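Local coordinates for C3-degrading proteinase (CppA protein) (Streptococcus pneumoniae, PDB 3E0R) that probably acts as a proteinase that degrades complement component C3, although it is built from domains of the glyoxalase clan, at residues A75-V81 with L118-E124; D48-K54 with S147-F151; L23-Y28 with I111-E115. The contacts are given in a common frame with arbitrary orientation. Residues are numbered along the deposited sequence.

Contact 1 of 3, residues A75-V81 with L118-E124; sequences ARLIVKV and LILIHAE
This contact is the parallel pairing of the first and last strands of a beta-alpha-beta-beta-beta module, the repeat of glyoxalase-type folds. Strand 75-81 and strand 118-122 run 4.7 Å apart at closest approach, with their directions 26° apart and residues in register from Leu77-Ile119 to Lys80-His122. The hydrogen bonds zigzag between them: Leu77 N to Leu118 O (3.0 Å), Leu120 N to Leu77 O (2.9 Å), Val79 N to Leu120 O (2.8 Å), His122 N to Val79 O (3.0 Å) and Val81 N to His122 O (2.7 Å). At the start, a water joins Ala75 O (3.2 Å) to Leu118 N (3.0 Å), and Ala75 and Arg76 form a classic bulge opposite Glu156.

Leu77, Val79, Ile119 and Ile121 share one face, with Val79 CG2 3.8 Å from Ile119 CG2; helix 84-91 packs on Ile121. The other face carries Ile78, Leu120, Lys80 and His122. With chi1 p, the His122 ring turns under Lys80, whose CA lies 4.2 Å from the ring centroid in a CH-pi contact, while His122 ND1 accepts from Glu124 N (2.9 Å). Arg76 lays its guanidinium face on Leu120, NH1 to CD2 3.8 Å, and forms salt bridges with Glu156 and Glu110. Such a parallel first-to-fourth strand pair in an otherwise antiparallel module is typical of the glyoxalase fold.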
loop_
_atom_site.group_PDB
_atom_site.type_symbol
_atom_site.label_atom_id
_atom_site.label_comp_id
_atom_site.label_asym_id
_atom_site.label_seq_id
_atom_site.Cartn_x
_atom_site.Cartn_y
_atom_site.Cartn_z
ATOM N N ALA A 75 -2.874 2.001 -8.340
ATOM C CA ALA A 75 -4.158 2.578 -8.691
ATOM C C ALA A 75 -4.796 3.169 -7.407
ATOM O O ALA A 75 -5.035 4.370 -7.348
ATOM C CB ALA A 75 -5.064 1.523 -9.380
ATOM N N ARG A 76 -4.998 2.346 -6.377
ATOM C CA ARG A 76 -5.461 2.821 -5.059
ATOM C C ARG A 76 -4.912 1.957 -3.921
ATOM O O ARG A 76 -4.851 0.767 -4.068
ATOM C CB ARG A 76 -6.982 2.753 -4.959
ATOM C CG ARG A 76 -7.764 3.936 -5.509
ATOM C CD ARG A 76 -9.147 4.033 -4.856
ATOM N NE ARG A 76 -9.883 2.789 -5.052
ATOM C CZ ARG A 76 -11.195 2.618 -4.811
ATOM N NH1 ARG A 76 -11.952 3.586 -4.332
ATOM N NH2 ARG A 76 -11.760 1.449 -5.036
ATOM N N LEU A 77 -4.542 2.564 -2.795
ATOM C CA LEU A 77 -4.297 1.855 -1.542
ATOM C C LEU A 77 -5.564 1.814 -0.770
ATOM O O LEU A 77 -6.194 2.842 -0.578
ATOM C CB LEU A 77 -3.259 2.576 -0.682
ATOM C CG LEU A 77 -2.558 1.777 0.457
ATOM C CD1 LEU A 77 -1.592 0.727 -0.070
ATOM C CD2 LEU A 77 -1.843 2.775 1.400
ATOM N N ILE A 78 -5.921 0.636 -0.280
ATOM C CA ILE A 78 -7.175 0.402 0.445
ATOM C C ILE A 78 -6.855 0.023 1.883
ATOM O O ILE A 78 -6.106 -0.887 2.159
ATOM C CB ILE A 78 -8.051 -0.628 -0.266
ATOM C CG1 ILE A 78 -8.208 -0.245 -1.751
ATOM C CG2 ILE A 78 -9.453 -0.762 0.416
ATOM C CD1 ILE A 78 -8.885 -1.275 -2.552
ATOM N N VAL A 79 -7.372 0.820 2.798
ATOM C CA VAL A 79 -7.116 0.657 4.235
ATOM C C VAL A 79 -8.448 0.318 4.849
ATOM O O VAL A 79 -9.325 1.144 4.914
ATOM C CB VAL A 79 -6.519 1.926 4.842
ATOM C CG1 VAL A 79 -6.227 1.739 6.333
ATOM C CG2 VAL A 79 -5.234 2.357 4.047
ATOM N N LYS A 80 -8.613 -0.939 5.194
ATOM C CA LYS A 80 -9.831 -1.420 5.815
ATOM C C LYS A 80 -9.647 -1.337 7.291
ATOM O O LYS A 80 -8.834 -2.073 7.832
ATOM C CB LYS A 80 -10.073 -2.872 5.450
ATOM C CG LYS A 80 -11.305 -3.531 6.164
ATOM C CD LYS A 80 -11.331 -5.047 5.845
ATOM C CE LYS A 80 -12.666 -5.666 6.172
ATOM N NZ LYS A 80 -13.322 -4.836 7.193
ATOM N N VAL A 81 -10.386 -0.437 7.930
ATOM C CA VAL A 81 -10.322 -0.200 9.359
ATOM C C VAL A 81 -11.331 -1.096 10.096
ATOM O O VAL A 81 -12.471 -1.264 9.659
ATOM C CB VAL A 81 -10.565 1.298 9.639
ATOM C CG1 VAL A 81 -10.723 1.606 11.139
ATOM C CG2 VAL A 81 -9.466 2.101 9.046
ATOM N N LEU A 118 -3.717 7.704 -4.297
ATOM C CA LEU A 118 -5.106 7.769 -3.826
ATOM C C LEU A 118 -5.340 6.661 -2.829
ATOM O O LEU A 118 -5.103 5.488 -3.119
ATOM C CB LEU A 118 -6.059 7.637 -5.008
ATOM C CG LEU A 118 -7.570 7.822 -4.837
ATOM C CD1 LEU A 118 -8.016 9.132 -4.141
ATOM C CD2 LEU A 118 -8.170 7.789 -6.201
ATOM N N ILE A 119 -5.803 7.052 -1.638
ATOM C CA ILE A 119 -6.023 6.141 -0.514
ATOM C C ILE A 119 -7.495 6.139 -0.197
ATOM O O ILE A 119 -8.101 7.198 -0.123
ATOM C CB ILE A 119 -5.215 6.526 0.786
ATOM C CG1 ILE A 119 -3.678 6.370 0.678
ATOM C CG2 ILE A 119 -5.545 5.557 1.934
ATOM C CD1 ILE A 119 -2.959 6.948 -0.490
ATOM N N LEU A 120 -8.068 4.944 -0.075
ATOM C CA LEU A 120 -9.417 4.741 0.395
ATOM C C LEU A 120 -9.328 4.200 1.805
ATOM O O LEU A 120 -8.682 3.191 2.024
ATOM C CB LEU A 120 -10.183 3.742 -0.505
ATOM C CG LEU A 120 -11.593 3.278 -0.019
ATOM C CD1 LEU A 120 -12.588 4.479 0.005
ATOM C CD2 LEU A 120 -12.161 2.181 -0.838
ATOM N N ILE A 121 -9.942 4.889 2.767
ATOM C CA ILE A 121 -10.082 4.363 4.134
ATOM C C ILE A 121 -11.540 4.049 4.387
ATOM O O ILE A 121 -12.386 4.930 4.261
ATOM C CB ILE A 121 -9.607 5.350 5.224
ATOM C CG1 ILE A 121 -8.209 5.873 4.861
ATOM C CG2 ILE A 121 -9.606 4.670 6.637
ATOM C CD1 ILE A 121 -7.256 5.894 6.076
ATOM N N HIS A 122 -11.820 2.809 4.750
ATOM C CA HIS A 122 -13.172 2.349 4.864
ATOM C C HIS A 122 -13.238 1.281 5.938
ATOM O O HIS A 122 -12.247 0.902 6.497
ATOM C CB HIS A 122 -13.663 1.810 3.506
ATOM C CG HIS A 122 -13.140 0.449 3.186
ATOM N ND1 HIS A 122 -13.819 -0.707 3.518
ATOM C CD2 HIS A 122 -11.999 0.050 2.584
ATOM C CE1 HIS A 122 -13.106 -1.761 3.150
ATOM N NE2 HIS A 122 -11.991 -1.330 2.589
ATOM N N ALA A 123 -14.434 0.782 6.199
ATOM C CA ALA A 123 -14.650 -0.185 7.261
ATOM C C ALA A 123 -15.598 -1.309 6.829
ATOM O O ALA A 123 -16.207 -1.953 7.695
ATOM C CB ALA A 123 -15.202 0.539 8.470
ATOM N N GLU A 124 -15.702 -1.560 5.512
ATOM C CA GLU A 124 -16.765 -2.393 4.926
ATOM C C GLU A 124 -16.241 -3.786 4.659
ATOM O O GLU A 124 -15.043 -3.962 4.387
ATOM C CB GLU A 124 -17.263 -1.830 3.589
ATOM C CG GLU A 124 -17.916 -0.436 3.601
ATOM C CD GLU A 124 -19.009 -0.223 4.686
ATOM O OE1 GLU A 124 -19.754 -1.183 5.092
ATOM O OE2 GLU A 124 -19.089 0.947 5.135
HETATM O O HOH W 1 -2.565 6.246 -6.628
#

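Contact 2 of 3, residues D48-K54 with S147-F151; sequences DQTGLEK and SLSKF
Phe151, Gln49 and Asp48 lose most surface here, where a tight turn meets the irregular segment 147-151, extended but for a kink at Ser149. Asp48 (chi1 p) starts a type I turn, closed by Gly51 N to Asp48 O at 3.2 Å; Gly51 sits at phi 88°, psi 8°. The Asp48 carboxylate works in two directions. Asp48 OD1 accepts from Thr50 N (2.9 Å, an Asx turn) and from Thr50 OG1 (2.5 Å), while Asp48 OD2 accepts from Phe151 N (2.9 Å) and forms a salt bridge with Lys54 NZ (2.8 Å).

Gln49 lies against the preceding part of 147-151: Gln49 N donates to Ser149 O (3.1 Å), and its chain runs on past that carbonyl until Gln49 NE2 is 3.9 Å from Ser147 CB.

Phe151, chi1 p, swings its ring back beneath the turn, so that CE2 is 3.6 Å from Asp48 CB and CE1 is 4.1 Å from Lys54 CB. An almost extended Lys54 reaches over to give NZ to Phe151 O (2.8 Å), tying both main-chain ends of Phe151 to one ion pair.

The turn links strands 43-47 and 53-59 of one sheet; Phe151 opens strand 151-159 of the other and packs on Val79 of strand 74-81, while Leu148 touches helix 84-91.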
loop_
_atom_site.group_PDB
_atom_site.type_symbol
_atom_site.label_atom_id
_atom_site.label_comp_id
_atom_site.label_asym_id
_atom_site.label_seq_id
_atom_site.Cartn_x
_atom_site.Cartn_y
_atom_site.Cartn_z
ATOM N N ASP A 48 -0.064 -0.466 12.798
ATOM C CA ASP A 48 -1.143 -0.076 13.728
ATOM C C ASP A 48 -0.750 -0.504 15.137
ATOM O O ASP A 48 0.453 -0.638 15.444
ATOM C CB ASP A 48 -2.529 -0.631 13.252
ATOM C CG ASP A 48 -2.554 -2.173 13.108
ATOM O OD1 ASP A 48 -1.742 -2.833 13.771
ATOM O OD2 ASP A 48 -3.372 -2.712 12.324
ATOM N N GLN A 49 -1.717 -0.707 16.016
ATOM C CA GLN A 49 -1.390 -1.006 17.395
ATOM C C GLN A 49 -1.124 -2.443 17.593
ATOM O O GLN A 49 -0.771 -2.814 18.672
ATOM C CB GLN A 49 -2.489 -0.679 18.367
ATOM C CG GLN A 49 -3.365 0.413 17.972
ATOM C CD GLN A 49 -3.037 1.712 18.650
ATOM O OE1 GLN A 49 -1.830 2.073 18.788
ATOM N NE2 GLN A 49 -4.106 2.464 19.041
ATOM N N THR A 50 -1.299 -3.269 16.579
ATOM C CA THR A 50 -0.810 -4.668 16.635
ATOM C C THR A 50 0.722 -4.709 16.641
ATOM O O THR A 50 1.356 -5.666 17.117
ATOM C CB THR A 50 -1.355 -5.487 15.474
ATOM O OG1 THR A 50 -0.707 -5.075 14.259
ATOM C CG2 THR A 50 -2.878 -5.329 15.388
ATOM N N GLY A 51 1.309 -3.642 16.116
ATOM C CA GLY A 51 2.738 -3.493 16.132
ATOM C C GLY A 51 3.339 -4.139 14.925
ATOM O O GLY A 51 4.548 -4.241 14.842
ATOM N N LEU A 52 2.486 -4.575 13.991
ATOM C CA LEU A 52 2.902 -5.271 12.774
ATOM C C LEU A 52 2.990 -4.293 11.643
ATOM O O LEU A 52 2.122 -3.460 11.498
ATOM C CB LEU A 52 1.911 -6.370 12.387
ATOM C CG LEU A 52 1.709 -7.547 13.338
ATOM C CD1 LEU A 52 0.467 -8.337 12.885
ATOM C CD2 LEU A 52 2.944 -8.472 13.466
ATOM N N GLU A 53 4.061 -4.412 10.853
ATOM C CA GLU A 53 4.292 -3.608 9.701
ATOM C C GLU A 53 3.267 -3.951 8.619
ATOM O O GLU A 53 3.110 -5.107 8.255
ATOM C CB GLU A 53 5.736 -3.845 9.186
ATOM C CG GLU A 53 6.136 -3.061 7.951
ATOM C CD GLU A 53 7.588 -3.325 7.475
ATOM O OE1 GLU A 53 8.442 -2.479 7.792
ATOM O OE2 GLU A 53 7.906 -4.322 6.749
ATOM N N LYS A 54 2.636 -2.920 8.061
ATOM C CA LYS A 54 1.657 -3.057 6.985
ATOM C C LYS A 54 1.935 -2.195 5.733
ATOM O O LYS A 54 1.436 -2.486 4.677
ATOM C CB LYS A 54 0.245 -2.825 7.581
ATOM C CG LYS A 54 0.047 -3.722 8.811
ATOM C CD LYS A 54 -1.325 -4.018 9.152
ATOM C CE LYS A 54 -1.406 -5.049 10.323
ATOM N NZ LYS A 54 -2.751 -5.042 10.964
ATOM N N SER A 147 -5.459 7.486 16.629
ATOM C CA SER A 147 -4.729 6.319 16.197
ATOM C C SER A 147 -5.659 5.190 15.794
ATOM O O SER A 147 -6.590 4.878 16.527
ATOM C CB SER A 147 -3.725 5.892 17.256
ATOM O OG SER A 147 -2.566 6.714 17.146
ATOM N N LEU A 148 -5.424 4.634 14.593
ATOM C CA LEU A 148 -6.137 3.445 14.111
ATOM C C LEU A 148 -5.616 2.287 14.924
ATOM O O LEU A 148 -4.421 2.020 14.910
ATOM C CB LEU A 148 -5.907 3.172 12.614
ATOM C CG LEU A 148 -6.556 4.134 11.607
ATOM C CD1 LEU A 148 -6.195 3.765 10.180
ATOM C CD2 LEU A 148 -8.102 4.258 11.768
ATOM N N SER A 149 -6.517 1.611 15.634
ATOM C CA SER A 149 -6.132 0.460 16.456
ATOM C C SER A 149 -5.749 -0.774 15.633
ATOM O O SER A 149 -4.697 -1.350 15.877
ATOM C CB SER A 149 -7.204 0.114 17.487
ATOM O OG SER A 149 -8.267 -0.585 16.872
ATOM N N LYS A 150 -6.618 -1.147 14.677
ATOM C CA LYS A 150 -6.400 -2.229 13.698
ATOM C C LYS A 150 -6.903 -1.856 12.273
ATOM O O LYS A 150 -8.024 -1.403 12.064
ATOM C CB LYS A 150 -6.996 -3.549 14.188
ATOM C CG LYS A 150 -7.474 -4.567 13.124
ATOM C CD LYS A 150 -6.374 -5.263 12.348
ATOM C CE LYS A 150 -6.809 -6.577 11.700
ATOM N NZ LYS A 150 -7.726 -6.431 10.550
ATOM N N PHE A 151 -6.026 -2.067 11.302
ATOM C CA PHE A 151 -6.364 -1.969 9.880
ATOM C C PHE A 151 -5.574 -3.013 9.057
ATOM O O PHE A 151 -4.575 -3.583 9.510
ATOM C CB PHE A 151 -6.186 -0.517 9.329
ATOM C CG PHE A 151 -4.752 -0.058 9.213
ATOM C CD1 PHE A 151 -3.981 -0.383 8.103
ATOM C CD2 PHE A 151 -4.162 0.705 10.201
ATOM C CE1 PHE A 151 -2.669 -0.004 7.996
ATOM C CE2 PHE A 151 -2.825 1.100 10.110
ATOM C CZ PHE A 151 -2.087 0.739 9.018
#

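Contact 3 of 3, residues L23-Y28 with I111-E115; sequences LNETFY and IFSPE
Aromatic packing dominates. Segment 23-28 is helical, widening to a pi-type turn at 26-28, and Phe27 (chi1 t) points from it into the bend where strand 107-112 ends. The bend lies over the ring face in two CH-pi contacts, one from the backbone (Ser113 CA, 3.7 Å from the Phe27 ring centroid) and one from the proline ring (Pro114 CD, 4.1 Å from it). Ile111 meets the ring edge, its CG2 3.5 Å from Phe27 CZ.

Other apolar contact comes from Pro114, whose CG is 4.2 Å from Leu23 CB, one helical turn before Phe27; this seats the proline beside Leu23, Asn24 and Phe27. The nearest CA pairs, Asn24-Pro114 at 6.1 Å and Phe27-Ser113 at 6.7 Å, show how closely the bend rides on the helix.

One polar bond crosses, Asn24 ND2 to Glu115 OE2 at 2.9 Å. Both groups have further partners just ahead of the helix, Asn24 ND2 with Asn20 O and Glu115 OE2 with Asn19 N. The bend itself is shaped by an ST turn, Glu115 N donating to Ser113 OG (3.0 Å).

Helix 21-31 thus lies between the sheets: Tyr28 packs on Leu16, Leu46, Leu55 and Leu57 of one sheet, while Phe27 meets the turn between strands 107-112 and 118-122 of the other.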
loop_
_atom_site.group_PDB
_atom_site.type_symbol
_atom_site.label_atom_id
_atom_site.label_comp_id
_atom_site.label_asym_id
_atom_site.label_seq_id
_atom_site.Cartn_x
_atom_site.Cartn_y
_atom_site.Cartn_z
ATOM N N LEU A 23 6.559 15.472 5.104
ATOM C CA LEU A 23 5.254 15.561 4.451
ATOM C C LEU A 23 4.482 14.263 4.552
ATOM O O LEU A 23 3.322 14.236 4.972
ATOM C CB LEU A 23 5.397 15.892 2.957
ATOM C CG LEU A 23 5.246 17.310 2.448
ATOM C CD1 LEU A 23 5.439 17.346 0.927
ATOM C CD2 LEU A 23 3.883 17.865 2.866
ATOM N N ASN A 24 5.137 13.189 4.118
ATOM C CA ASN A 24 4.527 11.853 4.086
ATOM C C ASN A 24 4.207 11.361 5.509
ATOM O O ASN A 24 3.143 10.785 5.758
ATOM C CB ASN A 24 5.403 10.879 3.274
ATOM C CG ASN A 24 5.303 11.105 1.767
ATOM O OD1 ASN A 24 4.578 10.398 1.090
ATOM N ND2 ASN A 24 5.974 12.145 1.250
ATOM N N GLU A 25 5.103 11.627 6.453
ATOM C CA GLU A 25 4.850 11.295 7.881
ATOM C C GLU A 25 3.605 11.988 8.405
ATOM O O GLU A 25 2.773 11.393 9.063
ATOM C CB GLU A 25 5.991 11.781 8.770
ATOM C CG GLU A 25 7.315 11.093 8.622
ATOM C CD GLU A 25 8.277 11.466 9.780
ATOM O OE1 GLU A 25 8.197 12.594 10.299
ATOM O OE2 GLU A 25 9.108 10.618 10.169
ATOM N N THR A 26 3.512 13.287 8.128
ATOM C CA THR A 26 2.389 14.082 8.578
ATOM C C THR A 26 1.077 13.510 8.082
ATOM O O THR A 26 0.061 13.619 8.758
ATOM C CB THR A 26 2.507 15.540 8.104
ATOM O OG1 THR A 26 3.831 16.002 8.374
ATOM C CG2 THR A 26 1.509 16.432 8.813
ATOM N N PHE A 27 1.118 12.915 6.895
ATOM C CA PHE A 27 -0.075 12.405 6.212
ATOM C C PHE A 27 -0.485 11.060 6.821
ATOM O O PHE A 27 -1.607 10.895 7.312
ATOM C CB PHE A 27 0.197 12.301 4.678
ATOM C CG PHE A 27 -0.939 11.744 3.891
ATOM C CD1 PHE A 27 -2.088 12.501 3.670
ATOM C CD2 PHE A 27 -0.881 10.468 3.388
ATOM C CE1 PHE A 27 -3.151 11.987 2.960
ATOM C CE2 PHE A 27 -1.937 9.939 2.684
ATOM C CZ PHE A 27 -3.056 10.682 2.449
ATOM N N TYR A 28 0.458 10.128 6.848
ATOM C CA TYR A 28 0.128 8.750 7.202
ATOM C C TYR A 28 -0.064 8.558 8.704
ATOM O O TYR A 28 -0.953 7.812 9.153
ATOM C CB TYR A 28 1.187 7.830 6.661
ATOM C CG TYR A 28 1.029 7.579 5.196
ATOM C CD1 TYR A 28 0.036 6.733 4.732
ATOM C CD2 TYR A 28 1.928 8.120 4.262
ATOM C CE1 TYR A 28 -0.111 6.477 3.350
ATOM C CE2 TYR A 28 1.795 7.861 2.868
ATOM C CZ TYR A 28 0.758 7.055 2.438
ATOM O OH TYR A 28 0.630 6.787 1.115
ATOM N N ILE A 111 -8.599 10.296 -0.060
ATOM C CA ILE A 111 -7.688 11.396 0.119
ATOM C C ILE A 111 -6.415 11.077 -0.709
ATOM O O ILE A 111 -6.064 9.924 -0.841
ATOM C CB ILE A 111 -7.409 11.568 1.615
ATOM C CG1 ILE A 111 -6.795 12.935 1.900
ATOM C CG2 ILE A 111 -6.537 10.451 2.148
ATOM C CD1 ILE A 111 -6.792 13.281 3.366
ATOM N N PHE A 112 -5.773 12.095 -1.286
ATOM C CA PHE A 112 -4.487 11.969 -1.952
ATOM C C PHE A 112 -3.312 12.214 -0.964
ATOM O O PHE A 112 -3.323 13.091 -0.073
ATOM C CB PHE A 112 -4.385 12.938 -3.144
ATOM C CG PHE A 112 -5.108 12.460 -4.423
ATOM C CD1 PHE A 112 -4.494 11.589 -5.316
ATOM C CD2 PHE A 112 -6.383 12.912 -4.749
ATOM C CE1 PHE A 112 -5.167 11.158 -6.501
ATOM C CE2 PHE A 112 -7.029 12.480 -5.922
ATOM C CZ PHE A 112 -6.425 11.609 -6.782
ATOM N N SER A 113 -2.286 11.410 -1.133
ATOM C CA SER A 113 -1.076 11.552 -0.371
ATOM C C SER A 113 -0.192 12.616 -1.081
ATOM O O SER A 113 -0.434 12.959 -2.254
ATOM C CB SER A 113 -0.350 10.204 -0.344
ATOM O OG SER A 113 0.522 10.134 -1.454
ATOM N N PRO A 114 0.857 13.095 -0.386
ATOM C CA PRO A 114 1.849 14.011 -0.954
ATOM C C PRO A 114 2.462 13.531 -2.284
ATOM O O PRO A 114 2.978 14.360 -3.025
ATOM C CB PRO A 114 2.945 14.061 0.118
ATOM C CG PRO A 114 2.340 13.588 1.345
ATOM C CD PRO A 114 1.185 12.725 1.010
ATOM N N GLU A 115 2.437 12.219 -2.575
ATOM C CA GLU A 115 2.972 11.717 -3.863
ATOM C C GLU A 115 1.854 11.357 -4.850
ATOM O O GLU A 115 2.087 10.687 -5.880
ATOM C CB GLU A 115 3.885 10.520 -3.639
ATOM C CG GLU A 115 4.874 10.665 -2.539
ATOM C CD GLU A 115 5.844 11.777 -2.722
ATOM O OE1 GLU A 115 6.207 12.159 -3.883
ATOM O OE2 GLU A 115 6.276 12.269 -1.661
#

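Contact 1 is an interior pairing within one sheet, held by regular main-chain hydrogen bonds; contacts 2 and 3 instead join separate parts of the fold. Contact 3 is also largely buried, but a helix meets a strand end there, so one phenylalanine ring face and a proline take the place of strand pairing. Contact 2 lies nearer the surface and depends on hydrogen bonds from the Asp48-Lys54 ion pair to the main chain of Phe151, and on the bond from Gln49 N to Ser149 O. Both adjoin contact 1: Phe151 packs on Val79 and Lys80, and Leu148 on Val81, while Ile111 O probably bonds to Ile119 N. Contacts 2 and 3 do not touch, their nearest atoms being about 7 Å apart.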